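Local coordinates for protein endoglucanase E (Clostridium thermocellum, PDB 2WAO) that probably removes acetyl groups from plant cell-wall polysaccharides through its carbohydrate esterase domain, which also binds cellulose-like chains, as part of a modular endoglucanase, at residues 217-222 against 254-259; 292-297 against 320-325; 33-38 against 86-91. All blocks are in the same frame, centred on the assembly; numbering follows the deposited sequence.

Contact 1 (217-222 against 254-259)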
loop_
_atom_site.group_PDB
_atom_site.type_symbol
_atom_site.label_atom_id
_atom_site.label_comp_id
_atom_site.label_asym_id
_atom_site.label_seq_id
_atom_site.Cartn_x
_atom_site.Cartn_y
_atom_site.Cartn_z
ATOM N N VAL A 217 0.531 6.018 -11.054
ATOM C CA VAL A 217 1.340 5.005 -10.383
ATOM C C VAL A 217 2.413 5.794 -9.610
ATOM O O VAL A 217 3.017 6.692 -10.155
ATOM C CB VAL A 217 1.978 4.012 -11.400
ATOM C CG1 VAL A 217 2.903 2.958 -10.694
ATOM C CG2 VAL A 217 0.876 3.299 -12.194
ATOM N N VAL A 218 2.660 5.413 -8.361
ATOM C CA VAL A 218 3.679 6.006 -7.507
ATOM C C VAL A 218 4.672 4.898 -7.154
ATOM O O VAL A 218 4.284 3.841 -6.623
ATOM C CB VAL A 218 3.026 6.629 -6.222
ATOM C CG1 VAL A 218 4.093 7.227 -5.284
ATOM C CG2 VAL A 218 1.999 7.729 -6.600
ATOM N N ILE A 219 5.947 5.169 -7.398
ATOM C CA ILE A 219 6.972 4.172 -7.117
ATOM C C ILE A 219 7.846 4.748 -6.014
ATOM O O ILE A 219 8.354 5.852 -6.144
ATOM C CB ILE A 219 7.800 3.864 -8.397
ATOM C CG1 ILE A 219 6.888 3.375 -9.550
ATOM C CG2 ILE A 219 8.898 2.818 -8.058
ATOM C CD1 ILE A 219 7.603 3.206 -10.933
ATOM N N ASN A 220 8.052 4.000 -4.944
ATOM C CA ASN A 220 8.987 4.468 -3.906
ATOM C C ASN A 220 9.888 3.321 -3.552
ATOM O O ASN A 220 9.554 2.513 -2.719
ATOM C CB ASN A 220 8.275 5.065 -2.665
ATOM C CG ASN A 220 9.274 5.746 -1.700
ATOM O OD1 ASN A 220 10.461 5.350 -1.621
ATOM N ND2 ASN A 220 8.808 6.777 -0.972
ATOM N N LEU A 221 10.993 3.215 -4.285
ATOM C CA LEU A 221 11.892 2.093 -4.163
ATOM C C LEU A 221 13.317 2.628 -4.184
ATOM O O LEU A 221 13.585 3.659 -4.796
ATOM C CB LEU A 221 11.709 1.128 -5.334
ATOM C CG LEU A 221 10.394 0.349 -5.373
ATOM C CD1 LEU A 221 10.341 -0.294 -6.805
ATOM C CD2 LEU A 221 10.406 -0.688 -4.234
ATOM N N GLY A 222 14.216 1.877 -3.565
ATOM C CA GLY A 222 15.640 2.159 -3.670
ATOM C C GLY A 222 16.215 2.334 -2.289
ATOM O O GLY A 222 17.430 2.273 -2.135
ATOM N N ALA A 254 -0.989 5.919 -17.906
ATOM C CA ALA A 254 -0.764 6.331 -16.522
ATOM C C ALA A 254 0.312 7.391 -16.385
ATOM O O ALA A 254 1.306 7.384 -17.141
ATOM C CB ALA A 254 -0.397 5.122 -15.653
ATOM N N HIS A 255 0.120 8.285 -15.408
ATOM C CA HIS A 255 1.153 9.236 -14.958
ATOM C C HIS A 255 1.992 8.521 -13.902
ATOM O O HIS A 255 1.434 8.025 -12.900
ATOM C CB HIS A 255 0.501 10.464 -14.347
ATOM C CG HIS A 255 -0.322 11.264 -15.319
ATOM N ND1 HIS A 255 0.145 12.430 -15.882
ATOM C CD2 HIS A 255 -1.558 11.061 -15.838
ATOM C CE1 HIS A 255 -0.775 12.928 -16.694
ATOM N NE2 HIS A 255 -1.824 12.115 -16.687
ATOM N N ILE A 256 3.314 8.469 -14.104
ATOM C CA ILE A 256 4.174 7.654 -13.195
ATOM C C ILE A 256 5.040 8.602 -12.344
ATOM O O ILE A 256 5.811 9.415 -12.901
ATOM C CB ILE A 256 5.078 6.653 -13.979
ATOM C CG1 ILE A 256 4.191 5.692 -14.816
ATOM C CG2 ILE A 256 6.033 5.851 -13.004
ATOM C CD1 ILE A 256 5.010 4.774 -15.792
ATOM N N PHE A 257 4.935 8.479 -11.018
ATOM C CA PHE A 257 5.696 9.353 -10.075
ATOM C C PHE A 257 6.767 8.532 -9.400
ATOM O O PHE A 257 6.445 7.553 -8.699
ATOM C CB PHE A 257 4.725 9.962 -9.045
ATOM C CG PHE A 257 3.805 10.963 -9.645
ATOM C CD1 PHE A 257 4.129 12.334 -9.606
ATOM C CD2 PHE A 257 2.597 10.555 -10.234
ATOM C CE1 PHE A 257 3.271 13.278 -10.168
ATOM C CE2 PHE A 257 1.745 11.497 -10.808
ATOM C CZ PHE A 257 2.069 12.844 -10.776
ATOM N N CYS A 258 8.025 8.883 -9.668
ATOM C CA CYS A 258 9.202 8.164 -9.116
ATOM C C CYS A 258 9.752 8.916 -7.903
ATOM O O CYS A 258 10.136 10.103 -8.020
ATOM C CB CYS A 258 10.290 8.056 -10.189
ATOM S SG CYS A 258 9.735 7.122 -11.614
ATOM N N CYS A 259 9.773 8.274 -6.739
ATOM C CA CYS A 259 9.929 9.047 -5.477
ATOM C C CYS A 259 11.135 8.596 -4.691
ATOM O O CYS A 259 11.427 7.402 -4.648
ATOM C CB CYS A 259 8.690 8.894 -4.571
ATOM S SG CYS A 259 7.131 9.325 -5.338
HETATM O O HOH W 1 11.750 5.236 -6.115
#
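I219 and I256 meet on one face of two neighbouring parallel strands. CD1 of I219 reaches CG2 of I256 at 3.7 Å, and the two side chains cross obliquely. In I256, CG2 is anti to the backbone N and is the branch that meets CD1 of I219. On the same face, CG2 of V217 touches CB of A254 at 4.1 Å. C258 also points to this face. Helix 233-250 packs against it, with Y240 touching I219 and C258 and V247 touching V217.

V218, N220, F257 and C259 occupy the other face. CG1 of V218 lies 3.7 Å from SG of C259. CG2 of V218 turns to the CB of F257 instead. CG of F257 is anti to the carbonyl carbon (chi1 -70°), and O of V217 lies at the edge of its ring, in the ring plane. Helix 313-331 packs on this face through L323 and I327. The amide of N220 passes beside C259, but its ND2 is hydrogen-bonded to O of G261.

Four backbone bonds hold the strands in parallel register. I219 N to F257 O is 2.8 Å, with an N-H...O angle of 169°. C259 N to I219 O is 2.9 Å and more bent, at 140°. Next to C259 and L221 sits a water. It accepts from L221 N at 2.8 Å and lies 2.6 Å from C259 O, so it can bridge the two segments.

Helix 233-250 lies in the connection between the strands, making a beta-alpha-beta crossover. Two adjacent interior strands with helices on both faces are typical of the three-layer alpha/beta/alpha fold of SGNH (GDSL-like) hydrolases.

Contact 2 (292-297 against 320-325). With FMT (formic acid), chain M.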
loop_
_atom_site.group_PDB
_atom_site.type_symbol
_atom_site.label_atom_id
_atom_site.label_comp_id
_atom_site.label_asym_id
_atom_site.label_seq_id
_atom_site.Cartn_x
_atom_site.Cartn_y
_atom_site.Cartn_z
ATOM N N TYR A 292 7.600 11.386 -13.772
ATOM C CA TYR A 292 7.958 12.533 -12.906
ATOM C C TYR A 292 8.786 12.101 -11.731
ATOM O O TYR A 292 8.746 10.930 -11.305
ATOM C CB TYR A 292 6.713 13.199 -12.352
ATOM C CG TYR A 292 5.616 13.386 -13.392
ATOM C CD1 TYR A 292 5.759 14.315 -14.438
ATOM C CD2 TYR A 292 4.455 12.644 -13.310
ATOM C CE1 TYR A 292 4.704 14.501 -15.399
ATOM C CE2 TYR A 292 3.394 12.793 -14.268
ATOM C CZ TYR A 292 3.566 13.715 -15.310
ATOM O OH TYR A 292 2.533 13.849 -16.210
ATOM N N PHE A 293 9.497 13.075 -11.180
ATOM C CA PHE A 293 10.274 12.874 -9.966
ATOM C C PHE A 293 9.693 13.590 -8.726
ATOM O O PHE A 293 9.245 14.758 -8.809
ATOM C CB PHE A 293 11.721 13.337 -10.183
ATOM C CG PHE A 293 12.582 13.151 -8.972
ATOM C CD1 PHE A 293 12.956 11.863 -8.562
ATOM C CD2 PHE A 293 13.013 14.265 -8.221
ATOM C CE1 PHE A 293 13.745 11.650 -7.445
ATOM C CE2 PHE A 293 13.810 14.069 -7.083
ATOM C CZ PHE A 293 14.172 12.749 -6.684
ATOM N N VAL A 294 9.724 12.903 -7.586
ATOM C CA VAL A 294 9.317 13.546 -6.298
ATOM C C VAL A 294 10.304 13.169 -5.218
ATOM O O VAL A 294 10.652 11.998 -5.065
ATOM C CB VAL A 294 7.881 13.140 -5.828
ATOM C CG1 VAL A 294 7.457 13.893 -4.540
ATOM C CG2 VAL A 294 6.846 13.257 -6.968
ATOM N N GLU A 295 10.804 14.169 -4.498
ATOM C CA GLU A 295 11.644 13.882 -3.321
ATOM C C GLU A 295 10.946 14.278 -2.020
ATOM O O GLU A 295 10.506 15.445 -1.859
ATOM C CB GLU A 295 13.011 14.556 -3.413
ATOM C CG GLU A 295 13.860 14.169 -2.173
ATOM C CD GLU A 295 15.327 14.648 -2.235
ATOM O OE1 GLU A 295 15.729 15.219 -3.297
ATOM O OE2 GLU A 295 16.050 14.400 -1.216
ATOM N N PHE A 296 10.812 13.303 -1.111
ATOM C CA PHE A 296 10.363 13.581 0.257
ATOM C C PHE A 296 11.595 13.918 1.066
ATOM O O PHE A 296 12.524 13.102 1.163
ATOM C CB PHE A 296 9.638 12.377 0.842
ATOM C CG PHE A 296 8.503 11.866 -0.021
ATOM C CD1 PHE A 296 7.310 12.589 -0.120
ATOM C CD2 PHE A 296 8.607 10.628 -0.670
ATOM C CE1 PHE A 296 6.236 12.102 -0.864
ATOM C CE2 PHE A 296 7.552 10.134 -1.421
ATOM C CZ PHE A 296 6.363 10.862 -1.524
ATOM N N PRO A 297 11.643 15.142 1.607
ATOM C CA PRO A 297 12.829 15.542 2.363
ATOM C C PRO A 297 13.116 14.546 3.472
ATOM O O PRO A 297 12.195 14.008 4.115
ATOM C CB PRO A 297 12.409 16.896 2.973
ATOM C CG PRO A 297 11.492 17.433 1.937
ATOM C CD PRO A 297 10.654 16.230 1.551
ATOM N N ALA A 320 2.268 12.699 2.428
ATOM C CA ALA A 320 0.954 12.707 1.763
ATOM C C ALA A 320 0.627 14.135 1.266
ATOM O O ALA A 320 0.160 14.271 0.151
ATOM C CB ALA A 320 -0.136 12.194 2.694
ATOM N N GLU A 321 0.929 15.166 2.057
ATOM C CA GLU A 321 0.652 16.566 1.634
ATOM C C GLU A 321 1.453 16.887 0.360
ATOM O O GLU A 321 0.904 17.506 -0.590
ATOM C CB GLU A 321 0.954 17.600 2.742
ATOM C CG GLU A 321 0.068 17.417 3.995
ATOM C CD GLU A 321 0.456 18.327 5.162
ATOM O OE1 GLU A 321 1.014 19.420 4.871
ATOM O OE2 GLU A 321 0.198 17.961 6.359
ATOM N N ARG A 322 2.737 16.511 0.346
ATOM C CA ARG A 322 3.594 16.768 -0.784
ATOM C C ARG A 322 3.075 16.014 -2.027
ATOM O O ARG A 322 2.879 16.618 -3.108
ATOM C CB ARG A 322 5.040 16.403 -0.459
ATOM C CG ARG A 322 6.002 16.568 -1.624
ATOM C CD ARG A 322 7.420 16.339 -1.190
ATOM N NE ARG A 322 7.798 17.164 -0.052
ATOM C CZ ARG A 322 8.269 18.413 -0.137
ATOM N NH1 ARG A 322 8.427 18.999 -1.314
ATOM N NH2 ARG A 322 8.568 19.081 0.965
ATOM N N LEU A 323 2.830 14.716 -1.861
ATOM C CA LEU A 323 2.469 13.860 -2.997
ATOM C C LEU A 323 1.072 14.221 -3.581
ATOM O O LEU A 323 0.858 14.160 -4.824
ATOM C CB LEU A 323 2.528 12.382 -2.601
ATOM C CG LEU A 323 2.123 11.380 -3.700
ATOM C CD1 LEU A 323 3.165 11.465 -4.883
ATOM C CD2 LEU A 323 2.043 9.941 -3.147
ATOM N N THR A 324 0.153 14.586 -2.684
ATOM C CA THR A 324 -1.209 14.986 -3.049
ATOM C C THR A 324 -1.071 16.204 -3.958
ATOM O O THR A 324 -1.719 16.233 -5.003
ATOM C CB THR A 324 -2.128 15.251 -1.795
ATOM O OG1 THR A 324 -2.346 13.994 -1.125
ATOM C CG2 THR A 324 -3.528 15.831 -2.206
ATOM N N ALA A 325 -0.252 17.188 -3.552
ATOM C CA ALA A 325 -0.112 18.421 -4.348
ATOM C C ALA A 325 0.523 18.123 -5.726
ATOM O O ALA A 325 0.078 18.693 -6.724
ATOM C CB ALA A 325 0.657 19.505 -3.584
HETATM C C FMT M . 7.857 14.836 3.496
HETATM O O1 FMT M . 8.868 14.141 3.802
HETATM O O2 FMT M . 7.485 15.261 2.365
#
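R322 and P297 reach toward each other, tip to tip, at the outer end of this strand-helix contact. CD of P297 lies over one face of the guanidinium, 3.4 Å from NE. CG of P297 is 3.5 Å from NH2. The R322 chain bends at chi3 (-54°), which sets the position of NE. NE donates to O2 of a formic acid at 3.1 Å, and this oxygen lies at the guanidinium edge, in its plane. The formic acid probably comes from the crystallisation liquor. P297 and R322 are both exposed, so this is the solvent side.

The inner part is buried and apolar. CB of L323 comes to the F296 ring at its edge, near the ring plane, 4.1 Å from CE1 of F296. CD1 of F296 is 3.9 Å from CD of R322. V294 puts CG1 over one face of the F296 ring, toward the rim, and the same atom lies 4.1 Å from CD of R322. The aliphatic part of the arginine thus closes the apolar patch, and its charged end continues outward. V294 and F296 also touch C259.

Here the last helix, 313-331, packs against edge strand 291-295 and the loop that follows it, as in the alpha/beta/alpha sandwich of SGNH hydrolases.

Contact 3 (33-38 against 86-91)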
loop_
_atom_site.group_PDB
_atom_site.type_symbol
_atom_site.label_atom_id
_atom_site.label_comp_id
_atom_site.label_asym_id
_atom_site.label_seq_id
_atom_site.Cartn_x
_atom_site.Cartn_y
_atom_site.Cartn_z
ATOM N N ASN A 33 -8.970 -3.892 1.012
ATOM C CA ASN A 33 -10.115 -3.554 1.846
ATOM C C ASN A 33 -11.436 -3.910 1.203
ATOM O O ASN A 33 -11.518 -4.008 -0.028
ATOM C CB ASN A 33 -10.102 -2.081 2.325
ATOM C CG ASN A 33 -10.235 -1.102 1.201
ATOM O OD1 ASN A 33 -11.356 -0.661 0.864
ATOM N ND2 ASN A 33 -9.096 -0.746 0.594
ATOM N N VAL A 34 -12.409 -4.199 2.065
ATOM C CA VAL A 34 -13.739 -4.623 1.647
ATOM C C VAL A 34 -14.645 -3.461 2.045
ATOM O O VAL A 34 -14.555 -2.925 3.158
ATOM C CB VAL A 34 -14.167 -5.926 2.401
ATOM C CG1 VAL A 34 -15.544 -6.344 1.969
ATOM C CG2 VAL A 34 -13.145 -7.077 2.123
ATOM N N GLU A 35 -15.523 -3.036 1.155
ATOM C CA GLU A 35 -16.347 -1.892 1.468
ATOM C C GLU A 35 -17.825 -2.197 1.119
ATOM O O GLU A 35 -18.123 -2.777 0.076
ATOM C CB GLU A 35 -15.795 -0.679 0.725
ATOM C CG GLU A 35 -16.643 0.537 0.776
ATOM C CD GLU A 35 -16.083 1.676 -0.087
ATOM O OE1 GLU A 35 -15.226 1.405 -0.980
ATOM O OE2 GLU A 35 -16.548 2.830 0.098
ATOM N N LEU A 36 -18.721 -1.850 2.024
ATOM C CA LEU A 36 -20.145 -2.193 1.831
ATOM C C LEU A 36 -21.043 -1.251 2.621
ATOM O O LEU A 36 -20.582 -0.576 3.523
ATOM C CB LEU A 36 -20.383 -3.669 2.217
ATOM C CG LEU A 36 -20.074 -4.077 3.682
ATOM C CD1 LEU A 36 -21.181 -3.575 4.639
ATOM C CD2 LEU A 36 -19.942 -5.584 3.781
ATOM N N ASN A 37 -22.320 -1.219 2.258
ATOM C CA ASN A 37 -23.360 -0.585 3.044
ATOM C C ASN A 37 -24.268 -1.642 3.665
ATOM O O ASN A 37 -24.562 -2.647 3.030
ATOM C CB ASN A 37 -24.212 0.328 2.149
ATOM C CG ASN A 37 -23.428 1.538 1.623
ATOM O OD1 ASN A 37 -22.854 2.316 2.393
ATOM N ND2 ASN A 37 -23.412 1.689 0.315
ATOM N N PHE A 38 -24.654 -1.451 4.920
ATOM C CA PHE A 38 -25.594 -2.377 5.544
ATOM C C PHE A 38 -26.654 -1.604 6.306
ATOM O O PHE A 38 -26.443 -0.444 6.719
ATOM C CB PHE A 38 -24.906 -3.416 6.443
ATOM C CG PHE A 38 -24.316 -2.849 7.698
ATOM C CD1 PHE A 38 -25.014 -2.929 8.920
ATOM C CD2 PHE A 38 -23.053 -2.263 7.677
ATOM C CE1 PHE A 38 -24.477 -2.387 10.120
ATOM C CE2 PHE A 38 -22.494 -1.740 8.877
ATOM C CZ PHE A 38 -23.233 -1.808 10.115
ATOM N N ALA A 86 -29.040 2.816 7.951
ATOM C CA ALA A 86 -28.054 2.431 6.928
ATOM C C ALA A 86 -26.678 2.899 7.411
ATOM O O ALA A 86 -26.533 4.025 7.915
ATOM C CB ALA A 86 -28.418 3.045 5.578
ATOM N N HIS A 87 -25.681 2.039 7.274
ATOM C CA HIS A 87 -24.303 2.377 7.718
ATOM C C HIS A 87 -23.302 2.025 6.622
ATOM O O HIS A 87 -23.524 1.086 5.866
ATOM C CB HIS A 87 -23.966 1.600 8.992
ATOM C CG HIS A 87 -24.890 1.897 10.128
ATOM N ND1 HIS A 87 -24.855 3.094 10.806
ATOM C CD2 HIS A 87 -25.908 1.184 10.670
ATOM C CE1 HIS A 87 -25.805 3.104 11.732
ATOM N NE2 HIS A 87 -26.461 1.960 11.665
ATOM N N HIS A 88 -22.197 2.773 6.563
ATOM C CA HIS A 88 -21.116 2.491 5.614
ATOM C C HIS A 88 -19.952 1.822 6.363
ATOM O O HIS A 88 -19.529 2.327 7.401
ATOM C CB HIS A 88 -20.667 3.792 4.971
ATOM C CG HIS A 88 -19.523 3.635 4.028
ATOM N ND1 HIS A 88 -18.268 4.146 4.297
ATOM C CD2 HIS A 88 -19.433 3.022 2.826
ATOM C CE1 HIS A 88 -17.462 3.867 3.287
ATOM N NE2 HIS A 88 -18.142 3.182 2.387
ATOM N N LEU A 89 -19.434 0.721 5.821
ATOM C CA LEU A 89 -18.354 -0.041 6.452
ATOM C C LEU A 89 -17.181 -0.215 5.504
ATOM O O LEU A 89 -17.371 -0.590 4.355
ATOM C CB LEU A 89 -18.844 -1.414 6.859
ATOM C CG LEU A 89 -17.854 -2.493 7.280
ATOM C CD1 LEU A 89 -17.142 -2.057 8.588
ATOM C CD2 LEU A 89 -18.585 -3.869 7.459
ATOM N N VAL A 90 -15.976 0.070 5.997
ATOM C CA VAL A 90 -14.766 -0.333 5.280
ATOM C C VAL A 90 -14.010 -1.283 6.228
ATOM O O VAL A 90 -13.839 -0.956 7.421
ATOM C CB VAL A 90 -13.876 0.870 4.940
ATOM C CG1 VAL A 90 -12.528 0.392 4.403
ATOM C CG2 VAL A 90 -14.576 1.812 3.971
ATOM N N LEU A 91 -13.628 -2.459 5.730
ATOM C CA LEU A 91 -12.783 -3.386 6.523
ATOM C C LEU A 91 -11.377 -3.410 5.895
ATOM O O LEU A 91 -11.215 -3.844 4.749
ATOM C CB LEU A 91 -13.430 -4.786 6.577
ATOM C CG LEU A 91 -12.651 -5.876 7.299
ATOM C CD1 LEU A 91 -12.352 -5.481 8.769
ATOM C CD2 LEU A 91 -13.392 -7.239 7.236
#
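F38 and H87 are paired across two antiparallel strands. Six backbone bonds join the segments, two in each of the hydrogen-bonded pairs V34-L91, L36-L89 and F38-H87. H87 N to F38 O is 2.7 Å. E35-V90 and N37-H88 are the non-hydrogen-bonded pairs between them.

The main aromatic contact is CH-pi. CG of F38 sits between the backbone N and the carbonyl carbon (chi1 69°), and from there the ring reaches CB of H87. This CB lies over one face of the F38 ring, 3.9 Å from its centroid. The imidazole itself is oblique to the phenyl, with planes at 41°. Both H87 ring nitrogens bond elsewhere, ND1 to D60 and NE2 to O of A83.

Apolar contacts continue on this face. L36 and L89 lie side by side and point the same way, with CD1 of L36 3.8 Å from CD2 of L89. F107 and F104 of strand 102-108, from a second sheet, pack on this face too. The N-terminal domain is thus a two-sheet beta-sandwich, consistent with the jelly-roll of galactose-binding-like domains.

Polar contacts gather on the other face. H88 NE2 donates to OE2 of E35 at 2.8 Å, in the plane of the imidazole. OE2 uses its anti lone pair, and the carboxylate is turned 70° from the ring. The other oxygen, OE1, accepts from ND2 of N14. OD1 of N37 lies at another edge of the H88 ring, 3.5 Å from CD2, while ND2 of N37 bonds to O of A116.

How the contacts relate
Contact 3 comes first along the chain, then contact 1, then contact 2; each closes before the next opens. Contacts 1 and 2 both lie in the GDSL-like hydrolase range, with centres about 10 Å apart. Strands 255-260 and 291-295 are neighbours in its parallel sheet, and C258 N lies 2.7 Å from Y292 O, a probable hydrogen bond. Helix 313-331 supplies one side of contact 2 and also covers V218 and F257 of contact 1. Contact 3 lies in the antiparallel N-terminal region, with its centre about 30 Å from those of contacts 1 and 2 and no touch between them. The chain thus joins a beta domain to an alpha/beta hydrolase domain, and the latter supplies the glycan-pocket residues seen here.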